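Local coordinates for protein cephalosporin acylase (Bacillus halodurans, PDB 2NLZ) that probably hydrolyses amide bonds in cephalosporin-type or gamma-glutamyl substrates, as an N-terminal nucleophile (Ntn) hydrolase of the gamma-glutamyltranspeptidase family, at residues N281-F286 / R337-I341; Y259-V264 / M452-D457. The protein carries 1 engineered substitution. One frame throughout, in Å; residues are numbered along the deposited sequence.

Contact 1: N281-F286 / R337-I341; sequences NIVKGF and RRKEI
Two helices meet here through the C-terminal part of each, in a partly buried contact where helix 331-338 packs on helix 274-283, which itself lies against strand 250-259; the contact's centre is about 27 Å from the centre of the chain. I282 and R338 are the closest backbone positions, CA to CA 5.6 Å. Where helix 274-283 gives out, a type I turn runs from V283 to F286, closed by F286 N to V283 O at 3.1 Å. Across from it, 337-340 keeps helical backbone angles, with E340 N to R337 O at 2.9 Å. R338 enters the bend with chi1 and chi2 both t, and its NE donates to I282 O at 2.9 Å. This illustrates a general principle: carbonyls in the last turn of a helix often lack an i+4 amide and can take a side-chain donor instead. At G285 a CB would come within 2.5 Å of R338 NE; its CA lies over one guanidinium face. F286 (chi1 m) lays its ring against R338 CD, 4.2 Å from the centroid, a CH-pi contact. At the ring's edge, I341 CD1 touches F286 CE2 and I282 CG2 (I282 chi1 m, chi2 t), both at 3.8 Å, while helix 294-314 covers I282 and I341 through A303 and L306.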
ATOM      1  N   ASN D 281      26.897  -9.199 -17.587  1.00 37.15           N
ATOM      2  CA  ASN D 281      28.283  -9.616 -17.423  1.00 40.31           C
ATOM      3  C   ASN D 281      29.060  -8.717 -16.459  1.00 38.29           C
ATOM      4  O   ASN D 281      29.915  -9.184 -15.707  1.00 41.23           O
ATOM      5  CB  ASN D 281      28.972  -9.657 -18.786  1.00 46.09           C
ATOM      6  CG  ASN D 281      29.894 -10.836 -18.932  1.00 52.09           C
ATOM      7  OD1 ASN D 281      29.656 -11.910 -18.360  1.00 46.37           O
ATOM      8  ND2 ASN D 281      30.957 -10.652 -19.714  1.00 61.27           N
ATOM      9  N   ILE D 282      28.758  -7.424 -16.499  1.00 38.39           N
ATOM     10  CA  ILE D 282      29.274  -6.476 -15.518  1.00 28.74           C
ATOM     11  C   ILE D 282      28.709  -6.794 -14.125  1.00 28.50           C
ATOM     12  O   ILE D 282      29.451  -6.921 -13.157  1.00 31.05           O
ATOM     13  CB  ILE D 282      28.932  -5.019 -15.916  1.00 26.23           C
ATOM     14  CG1 ILE D 282      29.637  -4.630 -17.218  1.00 26.63           C
ATOM     15  CG2 ILE D 282      29.365  -4.062 -14.843  1.00 10.32           C
ATOM     16  CD1 ILE D 282      29.051  -3.408 -17.916  1.00 22.72           C
ATOM     17  N   VAL D 283      27.395  -6.958 -14.042  1.00 27.30           N
ATOM     18  CA  VAL D 283      26.723  -7.140 -12.758  1.00 31.36           C
ATOM     19  C   VAL D 283      27.018  -8.515 -12.117  1.00 33.69           C
ATOM     20  O   VAL D 283      26.923  -8.676 -10.903  1.00 26.94           O
ATOM     21  CB  VAL D 283      25.194  -6.846 -12.884  1.00 28.73           C
ATOM     22  CG1 VAL D 283      24.360  -8.129 -12.961  1.00 28.28           C
ATOM     23  CG2 VAL D 283      24.730  -5.986 -11.744  1.00 25.29           C
ATOM     24  N   LYS D 284      27.403  -9.475 -12.957  1.00 35.23           N
ATOM     25  CA  LYS D 284      27.800 -10.843 -12.583  1.00 32.45           C
ATOM     26  C   LYS D 284      28.829 -10.926 -11.451  1.00 32.86           C
ATOM     27  O   LYS D 284      28.813 -11.870 -10.666  1.00 31.49           O
ATOM     28  CB  LYS D 284      28.414 -11.495 -13.819  1.00 39.41           C
ATOM     29  CG  LYS D 284      28.414 -12.985 -13.877  1.00 37.84           C
ATOM     30  CD  LYS D 284      28.507 -13.386 -15.347  1.00 56.63           C
ATOM     31  CE  LYS D 284      29.892 -13.850 -15.767  1.00 56.43           C
ATOM     32  NZ  LYS D 284      29.974 -15.345 -15.809  1.00 55.84           N
ATOM     33  N   GLY D 285      29.735  -9.951 -11.391  1.00 32.30           N
ATOM     34  CA  GLY D 285      30.810  -9.942 -10.402  1.00 31.71           C
ATOM     35  C   GLY D 285      30.402  -9.535  -8.997  1.00 37.20           C
ATOM     36  O   GLY D 285      31.163  -9.719  -8.051  1.00 38.00           O
ATOM     37  N   PHE D 286      29.211  -8.964  -8.857  1.00 41.54           N
ATOM     38  CA  PHE D 286      28.645  -8.680  -7.545  1.00 34.64           C
ATOM     39  C   PHE D 286      27.714  -9.806  -7.107  1.00 37.74           C
ATOM     40  O   PHE D 286      27.090 -10.475  -7.935  1.00 35.46           O
ATOM     41  CB  PHE D 286      27.830  -7.390  -7.575  1.00 36.61           C
ATOM     42  CG  PHE D 286      28.578  -6.194  -8.089  1.00 37.63           C
ATOM     43  CD1 PHE D 286      29.731  -5.741  -7.450  1.00 39.01           C
ATOM     44  CD2 PHE D 286      28.091  -5.482  -9.184  1.00 37.13           C
ATOM     45  CE1 PHE D 286      30.409  -4.610  -7.908  1.00 42.54           C
ATOM     46  CE2 PHE D 286      28.757  -4.345  -9.651  1.00 36.75           C
ATOM     47  CZ  PHE D 286      29.923  -3.907  -9.012  1.00 34.75           C
ATOM     48  N   ARG D 337      34.928  -2.397 -16.826  1.00 49.90           N
ATOM     49  CA  ARG D 337      33.787  -1.500 -16.677  1.00 45.73           C
ATOM     50  C   ARG D 337      33.270  -1.489 -15.237  1.00 46.17           C
ATOM     51  O   ARG D 337      32.872  -0.446 -14.723  1.00 45.15           O
ATOM     52  CB  ARG D 337      32.660  -1.943 -17.609  1.00 48.67           C
ATOM     53  CG  ARG D 337      33.029  -2.002 -19.082  1.00 41.67           C
ATOM     54  CD  ARG D 337      32.330  -0.917 -19.877  1.00 36.52           C
ATOM     55  NE  ARG D 337      32.864   0.407 -19.591  1.00 41.81           N
ATOM     56  CZ  ARG D 337      32.326   1.546 -20.016  1.00 39.70           C
ATOM     57  NH1 ARG D 337      31.232   1.531 -20.757  1.00 31.11           N
ATOM     58  NH2 ARG D 337      32.880   2.704 -19.695  1.00 46.10           N
ATOM     59  N   ARG D 338      33.285  -2.660 -14.594  1.00 43.45           N
ATOM     60  CA  ARG D 338      32.803  -2.848 -13.218  1.00 44.84           C
ATOM     61  C   ARG D 338      33.657  -2.109 -12.183  1.00 47.96           C
ATOM     62  O   ARG D 338      33.200  -1.819 -11.074  1.00 51.54           O
ATOM     63  CB  ARG D 338      32.670  -4.352 -12.907  1.00 38.41           C
ATOM     64  CG  ARG D 338      32.883  -4.781 -11.465  1.00 39.22           C
ATOM     65  CD  ARG D 338      32.308  -6.164 -11.196  1.00 46.84           C
ATOM     66  NE  ARG D 338      32.239  -7.019 -12.386  1.00 58.80           N
ATOM     67  CZ  ARG D 338      33.174  -7.889 -12.748  1.00 65.37           C
ATOM     68  NH1 ARG D 338      33.012  -8.625 -13.839  1.00 61.81           N
ATOM     69  NH2 ARG D 338      34.275  -8.021 -12.020  1.00 81.14           N
ATOM     70  N   LYS D 339      34.891  -1.788 -12.563  1.00 58.28           N
ATOM     71  CA  LYS D 339      35.761  -0.954 -11.738  1.00 62.52           C
ATOM     72  C   LYS D 339      35.310   0.502 -11.751  1.00 58.06           C
ATOM     73  O   LYS D 339      35.630   1.259 -10.840  1.00 53.62           O
ATOM     74  CB  LYS D 339      37.220  -1.052 -12.194  1.00 69.03           C
ATOM     75  CG  LYS D 339      37.974  -2.263 -11.642  1.00 83.05           C
ATOM     76  CD  LYS D 339      39.488  -2.055 -11.686  1.00 91.84           C
ATOM     77  CE  LYS D 339      40.005  -1.891 -13.110  1.00 95.32           C
ATOM     78  NZ  LYS D 339      41.407  -1.400 -13.118  1.00 99.02           N
ATOM     79  N   GLU D 340      34.560   0.890 -12.780  1.00 52.68           N
ATOM     80  CA  GLU D 340      34.045   2.251 -12.848  1.00 56.27           C
ATOM     81  C   GLU D 340      32.790   2.457 -12.004  1.00 55.65           C
ATOM     82  O   GLU D 340      32.378   3.595 -11.771  1.00 56.81           O
ATOM     83  CB  GLU D 340      33.813   2.699 -14.292  1.00 59.71           C
ATOM     84  CG  GLU D 340      35.098   2.860 -15.089  1.00 71.53           C
ATOM     85  CD  GLU D 340      35.028   3.995 -16.085  1.00 79.83           C
ATOM     86  OE1 GLU D 340      35.623   3.859 -17.175  1.00 85.36           O
ATOM     87  OE2 GLU D 340      34.383   5.023 -15.779  1.00 79.53           O
ATOM     88  N   ILE D 341      32.186   1.361 -11.550  1.00 59.49           N
ATOM     89  CA  ILE D 341      31.046   1.439 -10.642  1.00 63.21           C
ATOM     90  C   ILE D 341      31.539   1.746  -9.233  1.00 66.09           C
ATOM     91  O   ILE D 341      32.245   0.940  -8.622  1.00 66.28           O
ATOM     92  CB  ILE D 341      30.205   0.137 -10.635  1.00 63.52           C
ATOM     93  CG1 ILE D 341      29.670  -0.164 -12.035  1.00 61.55           C
ATOM     94  CG2 ILE D 341      29.049   0.246  -9.640  1.00 60.99           C
ATOM     95  CD1 ILE D 341      28.882  -1.443 -12.139  1.00 65.59           C
TER

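Contact 2: Y259-V264 / M452-D457; sequences YRGYRV and MMNTID
The alpha-beta-beta-alpha architecture of Ntn hydrolases depends on helices laid along sheet strands, as in this buried contact: helix 452-457 runs antiparallel to strand 262-264 (170°), the axes 10.9 Å apart. I456 (chi1 m) loses the most surface. Its CG2 meets CD2 of Y259 (chi1 t) at 3.7 Å, and its CG1 lies 3.9 Å from the centroid of the Y262 ring, 21° off the normal, a CH-pi contact over the face. Y259 and Y262 flank a type I' turn that joins strands 250-259 and 262-266 in a tight hairpin, with Y259 N to Y262 O at 2.8 Å and Y262 N to Y259 O at 3.3 Å. Positive phi at R260 and G261 builds the turn; at G261 a CB would collide with the carbonyl O of R260. Two residues on from Y262, V264 CG1 packs on M452 CG at 3.9 Å; L426 of the adjoining strand touches both. The helix has a wider pi-type turn at 453-457. There D457 (chi1 m) takes a very short hydrogen bond from Y259 OH to OD2, 2.5 Å, and a salt bridge from R260 NE to OD1, 2.7 Å, whose hydrogen bond is weak; R260 NH2 in turn donates to Y259 OH at 3.1 Å.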
ATOM      1  N   TYR D 259      25.216 -16.667 -16.890  1.00 35.06           N
ATOM      2  CA  TYR D 259      24.751 -15.912 -15.728  1.00 30.54           C
ATOM      3  C   TYR D 259      24.345 -16.852 -14.594  1.00 30.08           C
ATOM      4  O   TYR D 259      23.198 -17.322 -14.518  1.00 27.10           O
ATOM      5  CB  TYR D 259      23.624 -14.926 -16.082  1.00 25.60           C
ATOM      6  CG  TYR D 259      23.381 -13.917 -14.984  1.00 28.88           C
ATOM      7  CD1 TYR D 259      24.231 -12.831 -14.821  1.00 25.18           C
ATOM      8  CD2 TYR D 259      22.321 -14.070 -14.089  1.00 33.18           C
ATOM      9  CE1 TYR D 259      24.034 -11.915 -13.802  1.00 30.22           C
ATOM     10  CE2 TYR D 259      22.113 -13.164 -13.069  1.00 30.41           C
ATOM     11  CZ  TYR D 259      22.975 -12.082 -12.928  1.00 32.48           C
ATOM     12  OH  TYR D 259      22.789 -11.157 -11.912  1.00 23.73           O
ATOM     13  N   ARG D 260      25.321 -17.116 -13.721  1.00 36.34           N
ATOM     14  CA  ARG D 260      25.145 -17.924 -12.513  1.00 36.71           C
ATOM     15  C   ARG D 260      24.624 -19.320 -12.824  1.00 37.27           C
ATOM     16  O   ARG D 260      23.709 -19.814 -12.155  1.00 34.53           O
ATOM     17  CB  ARG D 260      24.247 -17.201 -11.499  1.00 35.64           C
ATOM     18  CG  ARG D 260      24.473 -15.707 -11.496  1.00 38.79           C
ATOM     19  CD  ARG D 260      24.131 -15.085 -10.190  1.00 38.16           C
ATOM     20  NE  ARG D 260      24.217 -13.630 -10.265  1.00 38.79           N
ATOM     21  CZ  ARG D 260      25.301 -12.931  -9.954  1.00 42.15           C
ATOM     22  NH1 ARG D 260      26.399 -13.555  -9.549  1.00 36.15           N
ATOM     23  NH2 ARG D 260      25.287 -11.608 -10.047  1.00 45.42           N
ATOM     24  N   GLY D 261      25.216 -19.935 -13.851  1.00 38.47           N
ATOM     25  CA  GLY D 261      24.887 -21.307 -14.259  1.00 41.94           C
ATOM     26  C   GLY D 261      23.973 -21.395 -15.467  1.00 43.31           C
ATOM     27  O   GLY D 261      24.072 -22.333 -16.274  1.00 40.09           O
ATOM     28  N   TYR D 262      23.069 -20.419 -15.568  1.00 35.95           N
ATOM     29  CA  TYR D 262      22.162 -20.286 -16.698  1.00 34.08           C
ATOM     30  C   TYR D 262      22.902 -19.635 -17.864  1.00 35.29           C
ATOM     31  O   TYR D 262      23.968 -19.036 -17.681  1.00 36.15           O
ATOM     32  CB  TYR D 262      20.959 -19.414 -16.314  1.00 34.99           C
ATOM     33  CG  TYR D 262      20.019 -20.028 -15.290  1.00 33.45           C
ATOM     34  CD1 TYR D 262      18.829 -20.630 -15.691  1.00 33.24           C
ATOM     35  CD2 TYR D 262      20.318 -19.995 -13.922  1.00 37.93           C
ATOM     36  CE1 TYR D 262      17.963 -21.192 -14.765  1.00 41.91           C
ATOM     37  CE2 TYR D 262      19.456 -20.555 -12.983  1.00 33.52           C
ATOM     38  CZ  TYR D 262      18.280 -21.152 -13.416  1.00 38.60           C
ATOM     39  OH  TYR D 262      17.411 -21.712 -12.511  1.00 40.70           O
ATOM     40  N   ARG D 263      22.341 -19.759 -19.061  1.00 33.75           N
ATOM     41  CA  ARG D 263      22.822 -18.992 -20.202  1.00 32.67           C
ATOM     42  C   ARG D 263      21.716 -18.102 -20.763  1.00 31.81           C
ATOM     43  O   ARG D 263      20.616 -18.570 -21.083  1.00 28.59           O
ATOM     44  CB  ARG D 263      23.419 -19.898 -21.282  1.00 35.97           C
ATOM     45  CG  ARG D 263      24.674 -20.635 -20.834  1.00 49.67           C
ATOM     46  CD  ARG D 263      25.569 -20.991 -22.014  1.00 56.84           C
ATOM     47  NE  ARG D 263      26.350 -19.851 -22.495  1.00 65.19           N
ATOM     48  CZ  ARG D 263      27.569 -19.535 -22.066  1.00 65.63           C
ATOM     49  NH1 ARG D 263      28.159 -20.268 -21.134  1.00 69.97           N
ATOM     50  NH2 ARG D 263      28.201 -18.484 -22.564  1.00 59.20           N
ATOM     51  N   VAL D 264      22.023 -16.811 -20.861  1.00 29.80           N
ATOM     52  CA  VAL D 264      21.093 -15.812 -21.377  1.00 24.06           C
ATOM     53  C   VAL D 264      21.381 -15.559 -22.860  1.00 25.97           C
ATOM     54  O   VAL D 264      22.472 -15.117 -23.220  1.00 28.62           O
ATOM     55  CB  VAL D 264      21.207 -14.495 -20.590  1.00 18.29           C
ATOM     56  CG1 VAL D 264      20.134 -13.527 -21.022  1.00 20.47           C
ATOM     57  CG2 VAL D 264      21.092 -14.761 -19.115  1.00  4.59           C
ATOM     58  N   MET D 452      15.693 -11.138 -16.030  1.00 21.02           N
ATOM     59  CA  MET D 452      16.737 -12.150 -15.830  1.00 25.38           C
ATOM     60  C   MET D 452      17.196 -12.210 -14.379  1.00 24.52           C
ATOM     61  O   MET D 452      17.348 -13.296 -13.806  1.00 26.56           O
ATOM     62  CB  MET D 452      17.926 -11.967 -16.790  1.00 17.66           C
ATOM     63  CG  MET D 452      17.696 -12.510 -18.219  1.00 15.02           C
ATOM     64  SD  MET D 452      17.167 -14.239 -18.271  1.00 24.42           S
ATOM     65  CE  MET D 452      15.375 -14.139 -18.245  1.00 15.19           C
ATOM     66  N   MET D 453      17.384 -11.044 -13.775  1.00 21.81           N
ATOM     67  CA  MET D 453      17.768 -10.998 -12.368  1.00 24.44           C
ATOM     68  C   MET D 453      16.611 -11.377 -11.444  1.00 25.59           C
ATOM     69  O   MET D 453      16.814 -12.047 -10.434  1.00 23.18           O
ATOM     70  CB  MET D 453      18.325  -9.633 -12.020  1.00 20.09           C
ATOM     71  CG  MET D 453      19.646  -9.393 -12.658  1.00 23.58           C
ATOM     72  SD  MET D 453      20.536  -8.178 -11.715  1.00 34.23           S
ATOM     73  CE  MET D 453      20.662  -6.929 -12.944  1.00 27.08           C
ATOM     74  N   ASN D 454      15.395 -10.972 -11.809  1.00 21.93           N
ATOM     75  CA  ASN D 454      14.195 -11.394 -11.088  1.00 21.11           C
ATOM     76  C   ASN D 454      14.032 -12.908 -11.103  1.00 20.39           C
ATOM     77  O   ASN D 454      13.539 -13.498 -10.149  1.00 17.52           O
ATOM     78  CB  ASN D 454      12.946 -10.731 -11.675  1.00 18.60           C
ATOM     79  CG  ASN D 454      12.905  -9.228 -11.433  1.00 27.22           C
ATOM     80  OD1 ASN D 454      13.707  -8.681 -10.676  1.00 22.22           O
ATOM     81  ND2 ASN D 454      11.973  -8.548 -12.101  1.00 13.26           N
ATOM     82  N   THR D 455      14.453 -13.536 -12.191  1.00 23.10           N
ATOM     83  CA  THR D 455      14.307 -14.974 -12.336  1.00 25.42           C
ATOM     84  C   THR D 455      15.459 -15.754 -11.716  1.00 26.08           C
ATOM     85  O   THR D 455      15.246 -16.609 -10.848  1.00 33.28           O
ATOM     86  CB  THR D 455      14.115 -15.360 -13.806  1.00 22.32           C
ATOM     87  OG1 THR D 455      12.960 -14.677 -14.301  1.00 17.12           O
ATOM     88  CG2 THR D 455      13.877 -16.846 -13.947  1.00 25.84           C
ATOM     89  N   ILE D 456      16.677 -15.435 -12.139  1.00 22.84           N
ATOM     90  CA  ILE D 456      17.859 -16.182 -11.707  1.00 21.27           C
ATOM     91  C   ILE D 456      18.291 -15.807 -10.287  1.00 24.06           C
ATOM     92  O   ILE D 456      18.422 -16.668  -9.413  1.00 24.47           O
ATOM     93  CB  ILE D 456      19.022 -16.033 -12.724  1.00 18.48           C
ATOM     94  CG1 ILE D 456      18.651 -16.708 -14.057  1.00 18.48           C
ATOM     95  CG2 ILE D 456      20.325 -16.576 -12.152  1.00 22.17           C
ATOM     96  CD1 ILE D 456      19.225 -16.014 -15.288  1.00 23.21           C
ATOM     97  N   ASP D 457      18.487 -14.518 -10.053  1.00 27.97           N
ATOM     98  CA  ASP D 457      18.966 -14.045  -8.758  1.00 27.80           C
ATOM     99  C   ASP D 457      17.927 -14.093  -7.664  1.00 27.19           C
ATOM    100  O   ASP D 457      18.246 -14.376  -6.518  1.00 18.73           O
ATOM    101  CB  ASP D 457      19.477 -12.620  -8.873  1.00 23.38           C
ATOM    102  CG  ASP D 457      20.682 -12.520  -9.748  1.00 35.50           C
ATOM    103  OD1 ASP D 457      21.580 -13.375  -9.602  1.00 33.84           O
ATOM    104  OD2 ASP D 457      20.725 -11.585 -10.572  1.00 32.23           O
TER

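Helix 274-283 connects the two contacts, whose centres lie about 15 Å apart: it supplies I282 to contact 1, and its V283 touches Y259 of contact 2. It directly follows strand 262-266 in the chain. Contact 1 is nested within the loop closed by contact 2. Contact 2 is the buried one, fixing a helix to the sheet by aliphatic and aromatic packing, to which it adds a tyrosine and an arginine bonded to D457. Contact 1 lies further out, joins helix to helix, and combines an arginine-carbonyl bond with a small apolar cluster. R260 joins the two contacts: salt-bridged to D457, it also donates through NH2 to F286 O, and weakly through NH1 to K284 O.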